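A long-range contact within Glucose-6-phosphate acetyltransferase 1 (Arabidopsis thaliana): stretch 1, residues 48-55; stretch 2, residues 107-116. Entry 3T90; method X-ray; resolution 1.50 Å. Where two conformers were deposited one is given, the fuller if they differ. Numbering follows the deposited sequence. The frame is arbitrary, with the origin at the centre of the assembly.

Stretch 1 48-55: GDDHVICV
Stretch 2 107-116: FLMDHCKSMG

A strand lies against a helix here, the two running nearly antiparallel: the N-to-C directions of strand 51-55 and helix 107-114 differ by 153°, and the axes approach to 9.5 Å. Two pairs set the register. Cys54 CA sits 7.3 Å from Leu108 CA, and, at the other end, Asp49 CA sits 8.0 Å from Met115 CA.

Stretch 1 opens with Gly48 at phi/psi 61/-138, a positive phi that favours glycine. A short 3-10 segment follows, Asp49 (-68/-9) and Asp50 (-81/-4), and His51 N closes it by bonding to Gly48 O at 3.2 Å. From His51 the chain is extended, phi between -154 and -97 and psi between 101 and 152. The strand's alternation sorts its side chains: Val52 and Cys54 point toward the helix, while His51 (t), Ile53 (m, t) and Val55 (m) point away and make no contact with it.

The helix keeps phi near -64 and psi near -40, and its i to i+4 bonds run from His111 N to Phe107 O (3.0 Å) through Met115 N to His111 O (2.9 Å). It presents Phe107, His111 and Met115, spaced four apart and so aligned along one side, all pointing toward the strand stretch. Leu108 points sideways, but its m, t rotamer brings its end nearer.

Phe107 and His111 share chi1 t, with chi2 at 106° and 67°. Cys54, also t (172°), sets its SG over one face of the Phe107 ring, 4.0 Å from the centroid and 23° off the normal, a sulfur-aromatic contact. Its CB lies 3.7 Å from Phe107 CD2 and 4.0 Å from Leu108 CD2, so the cysteine packs through carbon as well as sulfur. Val52, chi1 162° (t), divides its methyls among three helix residues. CG1 approaches Phe107 CE2 at 3.9 Å, near the plane of that ring, and Leu108 CD2 at 4.0 Å. CG2 lies over the His111 face, 3.4 Å from the centroid and 16° off the normal, a CH-pi contact.

The same imidazole makes the one hydrogen bond between the stretches. His111 NE2 donates to Asp49 O at 2.8 Å with an N-H...O angle of 169°, almost straight. Because the acceptor lies near the ring plane, the edge can serve the carbonyl while a face receives the valine methyl: one rotamer satisfies both polar and apolar demands. Asp49, chi1 m (-84°), also brings its OD2 within 3.6 Å of His111 CE1.

Met115 follows the helix at -82/0 and folds back with all three chi angles m (-63°, -71°, -67°). This compact rotamer carries its CE to 3.4 Å from Asp49 CB and 4.2 Å from Asp50 OD1, covering the 3-10 turn. Gly116, at 81/27, ends the helix in a Schellman motif, its N bonding Lys113 O at 3.0 Å. Ser114, chi1 p, donates OG to His111 O at 2.7 Å. The contact buries 391 Å² in all.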

ATOM      1  N   GLY A  48      -8.457 -12.903   2.164  1.00 16.68           N
ATOM      2  CA  GLY A  48      -9.107 -12.954   3.449  1.00 18.64           C
ATOM      3  C   GLY A  48      -9.083 -11.636   4.153  1.00 18.59           C
ATOM      4  O   GLY A  48      -9.288 -10.581   3.553  1.00 17.11           O
ATOM      5  N   ASP A  49      -8.823 -11.710   5.448  1.00 18.39           N
ATOM      6  CA  ASP A  49      -8.819 -10.510   6.232  1.00 15.56           C
ATOM      7  C   ASP A  49      -7.679  -9.503   5.929  1.00 14.79           C
ATOM      8  O   ASP A  49      -7.689  -8.396   6.431  1.00 13.72           O
ATOM      9  CB  ASP A  49      -8.860 -10.874   7.738  1.00 17.77           C
ATOM     10  CG  ASP A  49     -10.303 -11.130   8.270  1.00 23.77           C
ATOM     11  OD1 ASP A  49     -10.346 -11.839   9.296  1.00 28.04           O
ATOM     12  OD2 ASP A  49     -11.369 -10.615   7.762  1.00 25.71           O
ATOM     13  N   ASP A  50      -6.728  -9.895   5.129  1.00 11.49           N
ATOM     14  CA  ASP A  50      -5.633  -8.996   4.734  1.00 12.08           C
ATOM     15  C   ASP A  50      -6.043  -8.049   3.582  1.00 10.03           C
ATOM     16  O   ASP A  50      -5.269  -7.191   3.187  1.00 10.38           O
ATOM     17  CB  ASP A  50      -4.423  -9.804   4.320  1.00 12.96           C
ATOM     18  CG  ASP A  50      -3.770 -10.499   5.509  1.00 21.60           C
ATOM     19  OD1 ASP A  50      -3.615  -9.818   6.525  1.00 20.61           O
ATOM     20  OD2 ASP A  50      -3.460 -11.709   5.369  1.00 30.47           O
ATOM     21  N   HIS A  51      -7.266  -8.205   3.034  1.00 10.28           N
ATOM     22  CA  HIS A  51      -7.680  -7.248   1.915  1.00 12.53           C
ATOM     23  C   HIS A  51      -9.206  -7.172   1.929  1.00 15.08           C
ATOM     24  O   HIS A  51      -9.793  -8.127   1.303  1.00 16.37           O
ATOM     25  CB  HIS A  51      -7.104  -7.715   0.544  1.00 13.87           C
ATOM     26  CG  HIS A  51      -7.114  -6.639  -0.539  1.00 15.27           C
ATOM     27  ND1 HIS A  51      -6.489  -6.781  -1.777  1.00 18.91           N
ATOM     28  CD2 HIS A  51      -7.633  -5.413  -0.517  1.00 13.75           C
ATOM     29  CE1 HIS A  51      -6.687  -5.656  -2.476  1.00 17.71           C
ATOM     30  NE2 HIS A  51      -7.442  -4.839  -1.743  1.00 13.44           N
ATOM     31  N   VAL A  52      -9.761  -6.083   2.529  1.00 13.42           N
ATOM     32  CA  VAL A  52     -11.213  -5.819   2.831  1.00 12.94           C
ATOM     33  C   VAL A  52     -11.709  -4.621   1.960  1.00 11.04           C
ATOM     34  O   VAL A  52     -10.996  -3.649   1.779  1.00 12.22           O
ATOM     35  CB  VAL A  52     -11.552  -5.355   4.344  1.00 15.41           C
ATOM     36  CG1 VAL A  52     -12.978  -4.661   4.455  1.00 16.10           C
ATOM     37  CG2 VAL A  52     -11.385  -6.454   5.358  1.00 17.55           C
ATOM     38  N   ILE A  53     -12.827  -4.815   1.261  1.00  8.89           N
ATOM     39  CA  ILE A  53     -13.480  -3.733   0.610  1.00  8.20           C
ATOM     40  C   ILE A  53     -14.807  -3.437   1.306  1.00 10.10           C
ATOM     41  O   ILE A  53     -15.652  -4.366   1.400  1.00 10.25           O
ATOM     42  CB  ILE A  53     -13.733  -4.020  -0.867  1.00  8.79           C
ATOM     43  CG1 ILE A  53     -12.378  -4.384  -1.528  1.00 11.72           C
ATOM     44  CG2 ILE A  53     -14.460  -2.803  -1.519  1.00  9.22           C
ATOM     45  CD1 ILE A  53     -12.488  -4.637  -3.017  1.00 12.30           C
ATOM     46  N   CYS A  54     -15.011  -2.209   1.796  1.00  8.92           N
ATOM     47  CA  CYS A  54     -16.249  -1.804   2.470  1.00 10.02           C
ATOM     48  C   CYS A  54     -17.101  -1.098   1.410  1.00 10.40           C
ATOM     49  O   CYS A  54     -16.588  -0.303   0.591  1.00 12.22           O
ATOM     50  CB  CYS A  54     -15.842  -0.768   3.561  1.00 11.47           C
ATOM     51  SG  CYS A  54     -17.231   0.026   4.361  1.00 15.47           S
ATOM     52  N   VAL A  55     -18.405  -1.380   1.446  1.00  8.88           N
ATOM     53  CA  VAL A  55     -19.395  -0.593   0.683  1.00  9.95           C
ATOM     54  C   VAL A  55     -20.532  -0.149   1.550  1.00  9.70           C
ATOM     55  O   VAL A  55     -20.872  -0.839   2.559  1.00 10.62           O
ATOM     56  CB  VAL A  55     -19.977  -1.410  -0.521  1.00  8.95           C
ATOM     57  CG1 VAL A  55     -18.913  -1.714  -1.574  1.00  9.48           C
ATOM     58  CG2 VAL A  55     -20.782  -2.629  -0.116  1.00 11.75           C
ATOM     59  N   PHE A 107     -14.792   2.221   9.389  1.00 10.61           N
ATOM     60  CA  PHE A 107     -14.924   0.761   9.272  1.00  9.69           C
ATOM     61  C   PHE A 107     -13.555   0.099   8.955  1.00  9.23           C
ATOM     62  O   PHE A 107     -13.200  -0.935   9.539  1.00  9.73           O
ATOM     63  CB  PHE A 107     -15.975   0.482   8.184  1.00  9.98           C
ATOM     64  CG  PHE A 107     -16.276  -0.973   7.900  1.00 11.36           C
ATOM     65  CD1 PHE A 107     -17.470  -1.540   8.341  1.00 13.51           C
ATOM     66  CD2 PHE A 107     -15.423  -1.734   7.060  1.00 12.77           C
ATOM     67  CE1 PHE A 107     -17.801  -2.842   7.983  1.00 12.81           C
ATOM     68  CE2 PHE A 107     -15.743  -3.077   6.708  1.00 15.30           C
ATOM     69  CZ  PHE A 107     -16.921  -3.641   7.123  1.00 13.27           C
ATOM     70  N   LEU A 108     -12.830   0.696   7.979  1.00  9.92           N
ATOM     71  CA  LEU A 108     -11.545   0.131   7.652  1.00  9.14           C
ATOM     72  C   LEU A 108     -10.513   0.316   8.751  1.00  8.99           C
ATOM     73  O   LEU A 108      -9.709  -0.614   8.924  1.00  9.13           O
ATOM     74  CB  LEU A 108     -11.080   0.826   6.372  1.00  8.17           C
ATOM     75  CG  LEU A 108     -12.029   0.704   5.162  1.00  7.06           C
ATOM     76  CD1 LEU A 108     -11.635   1.644   4.010  1.00 11.17           C
ATOM     77  CD2 LEU A 108     -11.995  -0.739   4.623  1.00  9.99           C
ATOM     78  N   MET A 109     -10.549   1.435   9.464  1.00  9.16           N
ATOM     79  CA  MET A 109      -9.605   1.588  10.600  1.00 11.54           C
ATOM     80  C   MET A 109      -9.943   0.580  11.679  1.00 12.02           C
ATOM     81  O   MET A 109      -9.038  -0.072  12.235  1.00 10.77           O
ATOM     82  CB  MET A 109      -9.743   2.975  11.163  1.00 10.82           C
ATOM     83  CG  MET A 109      -9.162   4.023  10.263  1.00 14.64           C
ATOM     84  SD  MET A 109      -9.549   5.652  11.043  1.00 22.10           S
ATOM     85  CE  MET A 109      -8.347   6.489  10.069  1.00 22.47           C
ATOM     86  N   ASP A 110     -11.225   0.371  11.908  1.00 11.36           N
ATOM     87  CA  ASP A 110     -11.619  -0.608  12.949  1.00 11.96           C
ATOM     88  C   ASP A 110     -11.116  -2.017  12.589  1.00 10.87           C
ATOM     89  O   ASP A 110     -10.565  -2.778  13.381  1.00 12.07           O
ATOM     90  CB  ASP A 110     -13.174  -0.670  13.069  1.00 12.45           C
ATOM     91  CG  ASP A 110     -13.797   0.549  13.730  1.00 16.55           C
ATOM     92  OD1 ASP A 110     -13.108   1.343  14.392  1.00 18.76           O
ATOM     93  OD2 ASP A 110     -15.035   0.685  13.506  1.00 16.50           O
ATOM     94  N   HIS A 111     -11.223  -2.400  11.312  1.00 10.35           N
ATOM     95  CA  HIS A 111     -10.725  -3.664  10.869  1.00 10.21           C
ATOM     96  C   HIS A 111      -9.185  -3.762  11.092  1.00  9.69           C
ATOM     97  O   HIS A 111      -8.674  -4.770  11.628  1.00 11.16           O
ATOM     98  CB  HIS A 111     -11.027  -3.799   9.341  1.00  9.69           C
ATOM     99  CG  HIS A 111     -10.535  -5.093   8.826  1.00 10.92           C
ATOM    100  ND1 HIS A 111     -11.085  -6.319   9.198  1.00 17.17           N
ATOM    101  CD2 HIS A 111      -9.447  -5.375   8.062  1.00 13.04           C
ATOM    102  CE1 HIS A 111     -10.395  -7.282   8.605  1.00 15.58           C
ATOM    103  NE2 HIS A 111      -9.388  -6.743   7.939  1.00 12.40           N
ATOM    104  N   CYS A 112      -8.464  -2.734  10.705  1.00 10.23           N
ATOM    105  CA  CYS A 112      -7.027  -2.820  10.848  1.00 11.30           C
ATOM    106  C   CYS A 112      -6.622  -2.853  12.333  1.00 11.30           C
ATOM    107  O   CYS A 112      -5.679  -3.586  12.651  1.00 10.58           O
ATOM    108  CB  CYS A 112      -6.384  -1.620  10.253  1.00 11.73           C
ATOM    109  SG  CYS A 112      -6.458  -1.652   8.423  1.00 14.59           S
ATOM    110  N   LYS A 113      -7.303  -2.115  13.216  1.00 12.33           N
ATOM    111  CA  LYS A 113      -6.952  -2.124  14.644  1.00 12.12           C
ATOM    112  C   LYS A 113      -7.198  -3.531  15.151  1.00 12.09           C
ATOM    113  O   LYS A 113      -6.333  -4.127  15.871  1.00 13.97           O
ATOM    114  CB  LYS A 113      -7.783  -1.115  15.377  1.00 12.74           C
ATOM    115  CG  LYS A 113      -7.311  -1.100  16.824  1.00 17.64           C
ATOM    116  CD  LYS A 113      -8.295  -0.396  17.706  1.00 19.89           C
ATOM    117  CE  LYS A 113      -8.445   1.027  17.492  1.00 27.92           C
ATOM    118  NZ  LYS A 113      -9.181   1.433  18.763  1.00 28.33           N
ATOM    119  N   SER A 114      -8.326  -4.132  14.758  1.00 12.89           N
ATOM    120  CA  SER A 114      -8.659  -5.485  15.173  0.69 13.69           C
ATOM    121  C   SER A 114      -7.683  -6.564  14.661  1.00 12.97           C
ATOM    122  O   SER A 114      -7.457  -7.568  15.330  1.00 16.52           O
ATOM    123  CB  SER A 114     -10.094  -5.829  14.754  0.69 15.23           C
ATOM    124  OG  SER A 114     -10.183  -6.165  13.390  0.69 20.99           O
ATOM    125  N   MET A 115      -7.080  -6.341  13.499  1.00 11.43           N
ATOM    126  CA  MET A 115      -6.078  -7.245  12.963  1.00 11.47           C
ATOM    127  C   MET A 115      -4.685  -7.047  13.541  1.00 12.52           C
ATOM    128  O   MET A 115      -3.739  -7.712  13.100  1.00 14.93           O
ATOM    129  CB  MET A 115      -6.015  -7.084  11.393  1.00 13.25           C
ATOM    130  CG  MET A 115      -7.322  -7.466  10.763  1.00 14.43           C
ATOM    131  SD  MET A 115      -7.633  -9.243  10.839  1.00 21.27           S
ATOM    132  CE  MET A 115      -6.334  -9.810   9.751  1.00 30.91           C
ATOM    133  N   GLY A 116      -4.560  -6.092  14.445  1.00 11.43           N
ATOM    134  CA  GLY A 116      -3.279  -5.838  15.082  1.00 11.20           C
ATOM    135  C   GLY A 116      -2.318  -5.011  14.264  1.00 11.34           C
ATOM    136  O   GLY A 116      -1.123  -5.045  14.505  1.00 11.97           O
TER